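Local structure of actibind (3D3Z) at residues Arg70-Ile75 / Glu134-Phe139; Ile78-Ala81 / Leu87-Tyr90. The protein cleaves RNA as a secreted T2-family ribonuclease, probably without strict base specificity but with a preference for adenylic acid. All coordinates share one frame; numbering follows the deposited sequence.

Contact 1: Arg70-Ile75 / Glu134-Phe139; sequences REYSNI and EEVGDF. With NAG (2-acetamido-2-deoxy-beta-D-glucopyranose), chain B.
Ile75 and Val136 bring the two backbones closest, their CA atoms 7.9 Å apart, where the irregular segment 70-75 runs past the first turns of helix 134-147. Val136 reaches out with both methyls: CG1 lies 3.7 Å from CD1 of Ile75, while CG2 comes obliquely to the Tyr72 ring, 3.8 Å from CE2. Beside this apolar patch, Arg70 and Glu135 form a buried salt bridge. Arg70 NH1 donates to Glu135 OE2 over 3.0 Å, nearly straight at 173°, with the oxygen in the guanidinium plane and accepting through its anti lone pair. A bend at chi2 (-69°) turns the Glu135 carboxylate across the end of the arginine, toward Tyr72. Glu135 OE2 also accepts from a water at 2.6 Å, which lies 2.6 Å from Tyr72 OH, so one oxygen serves both bridges; OE1 is taken by Tyr130, Tyr72 OH also by Gln133, and Arg70 NE by Asp67. Asn74 ND2 is covalently bound to NAG C1, and the sugar's C6 meets the edge of the Tyr72 ring at 3.8 Å from CD1. Tyr72 thus lies between this N-linked sugar and helix 134-147, in a loop-on-helix contact of the RNase T2 fold.

Contact 2: Ile78-Ala81 / Leu87-Tyr90; sequences ILEA and LLSY. With NAG (2-acetamido-2-deoxy-beta-D-glucopyranose), chain B.
Leu79 of helix 75-81 points at helix 85-94 and divides its two methyls between consecutive leucines. Leu79 CD2 lies 4.1 Å from Leu87 CD2, the side chains crossing at about a right angle, and Leu79 CD1 lies 4.1 Å from Leu88 CD1 in a more slanting approach. Leu88, with CG anti to the backbone N (chi1 -177°), turns both methyls to the first helix, whereas Leu87 offers CD2. This leucine cluster is the buried part, with the backbones nearest at Leu79 and Leu88, 6.8 Å between CA atoms. Toward solvent the contact thins to a single side chain: exposed Glu80 lays its aliphatic stem against Leu88, CG to CD2 3.6 Å, and the extended chain beyond CG carries the carboxylate onward, OE2 still 3.8 Å from that same methyl. Away from the leucines, helix 75-81 meets sugar instead: Ala81 CB touches the acetyl methyl C8 of the NAG at 3.6 Å, and Ile78 CG1 comes to 3.9 Å from its N2. The two short helices form a helical hairpin against helix 134-147, where Leu87 rests on Gln141 and Val144, and Tyr90 on Val144 and Phe147.

Overall arrangement
From the N terminus, the chain leaves strand 49-56 through a long loop, enters helix 75-81 at the end of segment 70-75, turns back into helix 85-94, and passes through helix 104-116 before reaching helix 134-147. Contact 2 closes the short turn between the first two helices; contact 1 closes a much longer excursion of 58 residues that contains it. Their centres lie 11 Å apart, and they meet through Gly137, whose CA is 3.7 Å from Leu79 CD2, and through Tyr72, whose CG is 4.0 Å from Ile78 CD1. Together they join loop, hairpin and helix 134-147 beside the Asn74-linked sugar, away from the bound nucleoside analogue.

Contact 1: Arg70-Ile75 / Glu134-Phe139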
ATOM      1  N   ARG A  70       9.750   6.448 -17.447  1.00 23.63           N
ATOM      2  CA  ARG A  70       9.280   5.180 -16.983  1.00 23.15           C
ATOM      3  C   ARG A  70       7.810   5.238 -16.570  1.00 22.87           C
ATOM      4  O   ARG A  70       7.431   4.516 -15.724  1.00 21.70           O
ATOM      5  CB  ARG A  70      10.136   4.623 -15.823  1.00 23.29           C
ATOM      6  CG  ARG A  70      11.555   4.152 -16.252  1.00 22.44           C
ATOM      7  CD  ARG A  70      12.273   3.452 -15.144  1.00 24.70           C
ATOM      8  NE  ARG A  70      12.377   4.297 -13.991  1.00 24.08           N
ATOM      9  CZ  ARG A  70      11.986   3.986 -12.764  1.00 20.39           C
ATOM     10  NH1 ARG A  70      11.497   2.796 -12.458  1.00 19.80           N
ATOM     11  NH2 ARG A  70      12.149   4.897 -11.832  1.00 22.44           N
ATOM     12  N   GLU A  71       7.041   6.107 -17.188  1.00 22.25           N
ATOM     13  CA  GLU A  71       5.584   6.146 -17.028  1.00 23.16           C
ATOM     14  C   GLU A  71       4.913   5.420 -18.170  1.00 23.01           C
ATOM     15  O   GLU A  71       5.341   5.506 -19.309  1.00 23.33           O
ATOM     16  CB  GLU A  71       5.079   7.580 -16.955  1.00 23.14           C
ATOM     17  CG  GLU A  71       5.426   8.292 -15.672  1.00 24.30           C
ATOM     18  CD  GLU A  71       4.890   9.721 -15.703  1.00 27.42           C
ATOM     19  OE1 GLU A  71       3.938   9.968 -16.458  1.00 35.44           O
ATOM     20  OE2 GLU A  71       5.447  10.599 -15.038  1.00 28.69           O
ATOM     21  N   TYR A  72       3.874   4.657 -17.845  1.00 21.22           N
ATOM     22  CA  TYR A  72       3.283   3.718 -18.761  1.00 21.56           C
ATOM     23  C   TYR A  72       1.786   3.856 -18.776  1.00 21.88           C
ATOM     24  O   TYR A  72       1.168   4.322 -17.799  1.00 21.78           O
ATOM     25  CB  TYR A  72       3.678   2.282 -18.361  1.00 21.58           C
ATOM     26  CG  TYR A  72       5.187   2.120 -18.438  1.00 21.38           C
ATOM     27  CD1 TYR A  72       5.834   2.191 -19.674  1.00 22.52           C
ATOM     28  CD2 TYR A  72       5.957   1.947 -17.306  1.00 24.20           C
ATOM     29  CE1 TYR A  72       7.207   2.079 -19.783  1.00 22.16           C
ATOM     30  CE2 TYR A  72       7.345   1.838 -17.395  1.00 21.43           C
ATOM     31  CZ  TYR A  72       7.959   1.910 -18.645  1.00 23.28           C
ATOM     32  OH  TYR A  72       9.334   1.809 -18.744  1.00 21.36           O
ATOM     33  N   SER A  73       1.227   3.458 -19.906  1.00 22.00           N
ATOM     34  CA  SER A  73      -0.210   3.407 -20.099  1.00 22.87           C
ATOM     35  C   SER A  73      -0.635   2.022 -20.523  1.00 21.06           C
ATOM     36  O   SER A  73      -1.649   1.837 -21.189  1.00 22.11           O
ATOM     37  CB  SER A  73      -0.629   4.489 -21.105  1.00 23.48           C
ATOM     38  OG  SER A  73      -0.128   4.208 -22.402  1.00 28.10           O
ATOM     39  N   ASN A  74       0.139   1.025 -20.122  1.00 20.96           N
ATOM     40  CA  ASN A  74      -0.129  -0.340 -20.489  1.00 20.34           C
ATOM     41  C   ASN A  74       0.236  -1.363 -19.438  1.00 20.15           C
ATOM     42  O   ASN A  74       0.829  -2.416 -19.752  1.00 19.26           O
ATOM     43  CB  ASN A  74       0.594  -0.679 -21.801  1.00 21.12           C
ATOM     44  CG  ASN A  74       2.130  -0.561 -21.684  1.00 20.35           C
ATOM     45  OD1 ASN A  74       2.679   0.004 -20.718  1.00 19.99           O
ATOM     46  ND2 ASN A  74       2.817  -1.176 -22.649  1.00 23.90           N
ATOM     47  N   ILE A  75      -0.127  -1.083 -18.187  1.00 19.01           N
ATOM     48  CA  ILE A  75       0.216  -1.992 -17.087  1.00 18.67           C
ATOM     49  C   ILE A  75      -0.261  -3.398 -17.273  1.00 17.55           C
ATOM     50  O   ILE A  75       0.491  -4.353 -17.005  1.00 17.06           O
ATOM     51  CB  ILE A  75      -0.307  -1.413 -15.690  1.00 17.19           C
ATOM     52  CG1 ILE A  75       0.313  -0.043 -15.356  1.00 19.11           C
ATOM     53  CG2 ILE A  75      -0.116  -2.437 -14.572  1.00 16.60           C
ATOM     54  CD1 ILE A  75       1.871   0.070 -15.312  1.00 17.52           C
ATOM     55  N   GLU A 134      10.782  -4.781 -16.057  1.00 16.89           N
ATOM     56  CA  GLU A 134      10.808  -5.823 -15.037  1.00 16.54           C
ATOM     57  C   GLU A 134      10.379  -5.228 -13.696  1.00 15.99           C
ATOM     58  O   GLU A 134       9.635  -5.876 -12.943  1.00 15.89           O
ATOM     59  CB  GLU A 134      12.190  -6.484 -14.839  1.00 14.92           C
ATOM     60  CG  GLU A 134      12.196  -7.561 -13.812  1.00 16.45           C
ATOM     61  CD  GLU A 134      13.528  -8.320 -13.759  1.00 16.00           C
ATOM     62  OE1 GLU A 134      14.484  -7.922 -14.497  1.00 18.49           O
ATOM     63  OE2 GLU A 134      13.570  -9.266 -12.945  1.00 17.04           O
ATOM     64  N   GLU A 135      10.871  -4.025 -13.405  1.00 16.01           N
ATOM     65  CA  GLU A 135      10.579  -3.376 -12.110  1.00 16.71           C
ATOM     66  C   GLU A 135       9.106  -2.967 -11.886  1.00 17.18           C
ATOM     67  O   GLU A 135       8.670  -2.832 -10.733  1.00 17.67           O
ATOM     68  CB  GLU A 135      11.525  -2.204 -11.844  1.00 15.80           C
ATOM     69  CG  GLU A 135      11.193  -0.789 -12.422  1.00 18.37           C
ATOM     70  CD  GLU A 135      11.299  -0.670 -13.910  1.00 19.87           C
ATOM     71  OE1 GLU A 135      11.487  -1.726 -14.592  1.00 21.03           O
ATOM     72  OE2 GLU A 135      11.241   0.491 -14.425  1.00 20.35           O
ATOM     73  N   VAL A 136       8.375  -2.776 -12.988  1.00 17.24           N
ATOM     74  CA  VAL A 136       6.940  -2.491 -12.959  1.00 17.54           C
ATOM     75  C   VAL A 136       6.209  -3.707 -12.410  1.00 17.30           C
ATOM     76  O   VAL A 136       5.475  -3.592 -11.471  1.00 17.16           O
ATOM     77  CB  VAL A 136       6.426  -2.037 -14.335  1.00 17.46           C
ATOM     78  CG1 VAL A 136       4.883  -1.755 -14.318  1.00 18.87           C
ATOM     79  CG2 VAL A 136       7.148  -0.811 -14.724  1.00 19.50           C
ATOM     80  N   GLY A 137       6.445  -4.881 -12.979  1.00 17.16           N
ATOM     81  CA  GLY A 137       5.801  -6.083 -12.475  1.00 17.22           C
ATOM     82  C   GLY A 137       6.198  -6.439 -11.051  1.00 16.98           C
ATOM     83  O   GLY A 137       5.343  -6.895 -10.255  1.00 16.40           O
ATOM     84  N   ASP A 138       7.488  -6.279 -10.737  1.00 16.25           N
ATOM     85  CA  ASP A 138       7.974  -6.574  -9.401  1.00 16.67           C
ATOM     86  C   ASP A 138       7.288  -5.670  -8.342  1.00 15.21           C
ATOM     87  O   ASP A 138       7.039  -6.118  -7.201  1.00 17.05           O
ATOM     88  CB  ASP A 138       9.481  -6.394  -9.285  1.00 17.78           C
ATOM     89  CG  ASP A 138      10.290  -7.551  -9.916  1.00 18.07           C
ATOM     90  OD1 ASP A 138       9.733  -8.604 -10.325  1.00 17.57           O
ATOM     91  OD2 ASP A 138      11.508  -7.341  -9.935  1.00 23.56           O
ATOM     92  N   PHE A 139       7.069  -4.406  -8.702  1.00 16.19           N
ATOM     93  CA  PHE A 139       6.397  -3.419  -7.855  1.00 16.01           C
ATOM     94  C   PHE A 139       4.974  -3.906  -7.514  1.00 16.14           C
ATOM     95  O   PHE A 139       4.642  -4.095  -6.335  1.00 16.48           O
ATOM     96  CB  PHE A 139       6.416  -2.032  -8.500  1.00 15.74           C
ATOM     97  CG  PHE A 139       5.375  -1.065  -7.894  1.00 15.15           C
ATOM     98  CD1 PHE A 139       5.681  -0.294  -6.776  1.00 16.73           C
ATOM     99  CD2 PHE A 139       4.114  -0.980  -8.413  1.00 16.66           C
ATOM    100  CE1 PHE A 139       4.740   0.556  -6.231  1.00 14.64           C
ATOM    101  CE2 PHE A 139       3.164  -0.096  -7.890  1.00 16.08           C
ATOM    102  CZ  PHE A 139       3.504   0.666  -6.789  1.00 15.98           C
TER
HETATM  103  C1  NAG B   1       4.241  -0.909 -22.741  1.00 22.45           C
HETATM  104  C2  NAG B   1       4.914  -1.963 -23.655  1.00 23.39           C
HETATM  105  C3  NAG B   1       6.397  -1.640 -23.788  1.00 26.72           C
HETATM  106  C4  NAG B   1       6.608  -0.200 -24.166  1.00 26.86           C
HETATM  107  C5  NAG B   1       5.885   0.717 -23.164  1.00 24.76           C
HETATM  108  C6  NAG B   1       6.090   2.207 -23.430  1.00 26.88           C
HETATM  109  C7  NAG B   1       3.921  -4.201 -23.551  1.00 21.94           C
HETATM  110  C8  NAG B   1       3.932  -5.606 -23.015  1.00 25.34           C
HETATM  111  N2  NAG B   1       4.807  -3.302 -23.110  1.00 22.63           N
HETATM  112  O3  NAG B   1       7.011  -2.529 -24.706  1.00 27.79           O
HETATM  113  O4  NAG B   1       8.007  -0.030 -24.140  1.00 30.25           O
HETATM  114  O5  NAG B   1       4.502   0.397 -23.187  1.00 22.74           O
HETATM  115  O6  NAG B   1       5.715   2.510 -24.754  1.00 31.42           O
HETATM  116  O7  NAG B   1       3.062  -3.909 -24.379  1.00 29.15           O
HETATM  117  O   HOH W   1      10.776   0.550 -16.969  1.00 18.30           O

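Contact 2: Ile78-Ala81 / Leu87-Tyr90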
ATOM      1  N   ILE A  78       1.901  -5.156 -19.643  1.00 20.66           N
ATOM      2  CA  ILE A  78       3.230  -5.404 -19.082  1.00 19.85           C
ATOM      3  C   ILE A  78       3.165  -6.658 -18.216  1.00 19.68           C
ATOM      4  O   ILE A  78       4.000  -7.568 -18.345  1.00 18.94           O
ATOM      5  CB  ILE A  78       3.737  -4.214 -18.298  1.00 20.72           C
ATOM      6  CG1 ILE A  78       4.120  -3.057 -19.236  1.00 17.96           C
ATOM      7  CG2 ILE A  78       4.890  -4.624 -17.480  1.00 19.53           C
ATOM      8  CD1 ILE A  78       4.310  -1.754 -18.600  1.00 19.04           C
ATOM      9  N   LEU A  79       2.126  -6.753 -17.388  1.00 18.75           N
ATOM     10  CA  LEU A  79       1.971  -7.916 -16.519  1.00 20.40           C
ATOM     11  C   LEU A  79       1.742  -9.199 -17.319  1.00 20.23           C
ATOM     12  O   LEU A  79       2.302 -10.246 -16.981  1.00 19.60           O
ATOM     13  CB  LEU A  79       0.816  -7.750 -15.500  1.00 20.11           C
ATOM     14  CG  LEU A  79       1.043  -6.599 -14.459  1.00 19.15           C
ATOM     15  CD1 LEU A  79      -0.187  -6.414 -13.492  1.00 20.62           C
ATOM     16  CD2 LEU A  79       2.317  -6.690 -13.635  1.00 17.70           C
ATOM     17  N   GLU A  80       0.910  -9.120 -18.348  1.00 20.91           N
ATOM     18  CA  GLU A  80       0.666 -10.273 -19.212  1.00 22.50           C
ATOM     19  C   GLU A  80       1.922 -10.753 -19.922  1.00 21.94           C
ATOM     20  O   GLU A  80       2.209 -11.922 -19.918  1.00 22.50           O
ATOM     21  CB  GLU A  80      -0.383  -9.946 -20.241  1.00 23.17           C
ATOM     22  CG  GLU A  80      -1.802  -9.885 -19.616  1.00 26.32           C
ATOM     23  CD  GLU A  80      -2.847  -9.189 -20.467  1.00 25.74           C
ATOM     24  OE1 GLU A  80      -2.496  -8.362 -21.367  1.00 31.08           O
ATOM     25  OE2 GLU A  80      -4.051  -9.444 -20.199  1.00 30.36           O
ATOM     26  N   ALA A  81       2.669  -9.825 -20.501  1.00 22.59           N
ATOM     27  CA  ALA A  81       3.946 -10.133 -21.146  1.00 22.15           C
ATOM     28  C   ALA A  81       4.957 -10.798 -20.211  1.00 22.86           C
ATOM     29  O   ALA A  81       5.754 -11.619 -20.641  1.00 23.57           O
ATOM     30  CB  ALA A  81       4.505  -8.886 -21.777  1.00 21.43           C
ATOM     31  N   LEU A  87      -1.041 -12.806 -10.539  1.00 19.91           N
ATOM     32  CA  LEU A  87      -0.981 -11.479  -9.990  1.00 20.64           C
ATOM     33  C   LEU A  87      -2.041 -10.556 -10.581  1.00 19.33           C
ATOM     34  O   LEU A  87      -2.717  -9.856  -9.827  1.00 16.70           O
ATOM     35  CB  LEU A  87       0.405 -10.844 -10.214  1.00 18.43           C
ATOM     36  CG  LEU A  87       0.648  -9.372  -9.862  1.00 19.39           C
ATOM     37  CD1 LEU A  87       0.512  -9.153  -8.326  1.00 15.83           C
ATOM     38  CD2 LEU A  87       2.008  -8.982 -10.310  1.00 17.76           C
ATOM     39  N   LEU A  88      -2.184 -10.560 -11.920  1.00 19.27           N
ATOM     40  CA  LEU A  88      -3.186  -9.736 -12.541  1.00 20.62           C
ATOM     41  C   LEU A  88      -4.619 -10.123 -12.080  1.00 19.80           C
ATOM     42  O   LEU A  88      -5.403  -9.240 -11.784  1.00 18.43           O
ATOM     43  CB  LEU A  88      -3.054  -9.754 -14.067  1.00 19.94           C
ATOM     44  CG  LEU A  88      -3.945  -8.917 -14.978  1.00 22.38           C
ATOM     45  CD1 LEU A  88      -3.930  -7.399 -14.722  1.00 22.92           C
ATOM     46  CD2 LEU A  88      -3.509  -9.216 -16.469  1.00 23.35           C
ATOM     47  N   SER A  89      -4.914 -11.418 -11.978  1.00 19.98           N
ATOM     48  CA  SER A  89      -6.199 -11.940 -11.473  1.00 20.26           C
ATOM     49  C   SER A  89      -6.457 -11.456 -10.029  1.00 19.56           C
ATOM     50  O   SER A  89      -7.551 -10.948  -9.695  1.00 19.61           O
ATOM     51  CB  SER A  89      -6.178 -13.473 -11.461  1.00 20.77           C
ATOM     52  OG  SER A  89      -6.188 -14.001 -12.769  1.00 26.29           O
ATOM     53  N   TYR A  90      -5.429 -11.593  -9.206  1.00 19.24           N
ATOM     54  CA  TYR A  90      -5.471 -11.100  -7.858  1.00 18.92           C
ATOM     55  C   TYR A  90      -5.685  -9.549  -7.815  1.00 17.49           C
ATOM     56  O   TYR A  90      -6.463  -9.048  -6.988  1.00 17.87           O
ATOM     57  CB  TYR A  90      -4.222 -11.519  -7.075  1.00 18.90           C
ATOM     58  CG  TYR A  90      -4.234 -11.119  -5.609  1.00 17.34           C
ATOM     59  CD1 TYR A  90      -4.546 -12.040  -4.619  1.00 18.43           C
ATOM     60  CD2 TYR A  90      -3.855  -9.828  -5.207  1.00 19.76           C
ATOM     61  CE1 TYR A  90      -4.571 -11.673  -3.275  1.00 19.57           C
ATOM     62  CE2 TYR A  90      -3.901  -9.435  -3.858  1.00 17.17           C
ATOM     63  CZ  TYR A  90      -4.247 -10.379  -2.911  1.00 18.30           C
ATOM     64  OH  TYR A  90      -4.262 -10.053  -1.590  1.00 22.12           O
TER
HETATM   65  C1  NAG B   1       4.241  -0.909 -22.741  1.00 22.45           C
HETATM   66  C2  NAG B   1       4.914  -1.963 -23.655  1.00 23.39           C
HETATM   67  C3  NAG B   1       6.397  -1.640 -23.788  1.00 26.72           C
HETATM   68  C4  NAG B   1       6.608  -0.200 -24.166  1.00 26.86           C
HETATM   69  C5  NAG B   1       5.885   0.717 -23.164  1.00 24.76           C
HETATM   70  C6  NAG B   1       6.090   2.207 -23.430  1.00 26.88           C
HETATM   71  C7  NAG B   1       3.921  -4.201 -23.551  1.00 21.94           C
HETATM   72  C8  NAG B   1       3.932  -5.606 -23.015  1.00 25.34           C
HETATM   73  N2  NAG B   1       4.807  -3.302 -23.110  1.00 22.63           N
HETATM   74  O3  NAG B   1       7.011  -2.529 -24.706  1.00 27.79           O
HETATM   75  O4  NAG B   1       8.007  -0.030 -24.140  1.00 30.25           O
HETATM   76  O5  NAG B   1       4.502   0.397 -23.187  1.00 22.74           O
HETATM   77  O6  NAG B   1       5.715   2.510 -24.754  1.00 31.42           O
HETATM   78  O7  NAG B   1       3.062  -3.909 -24.379  1.00 29.15           O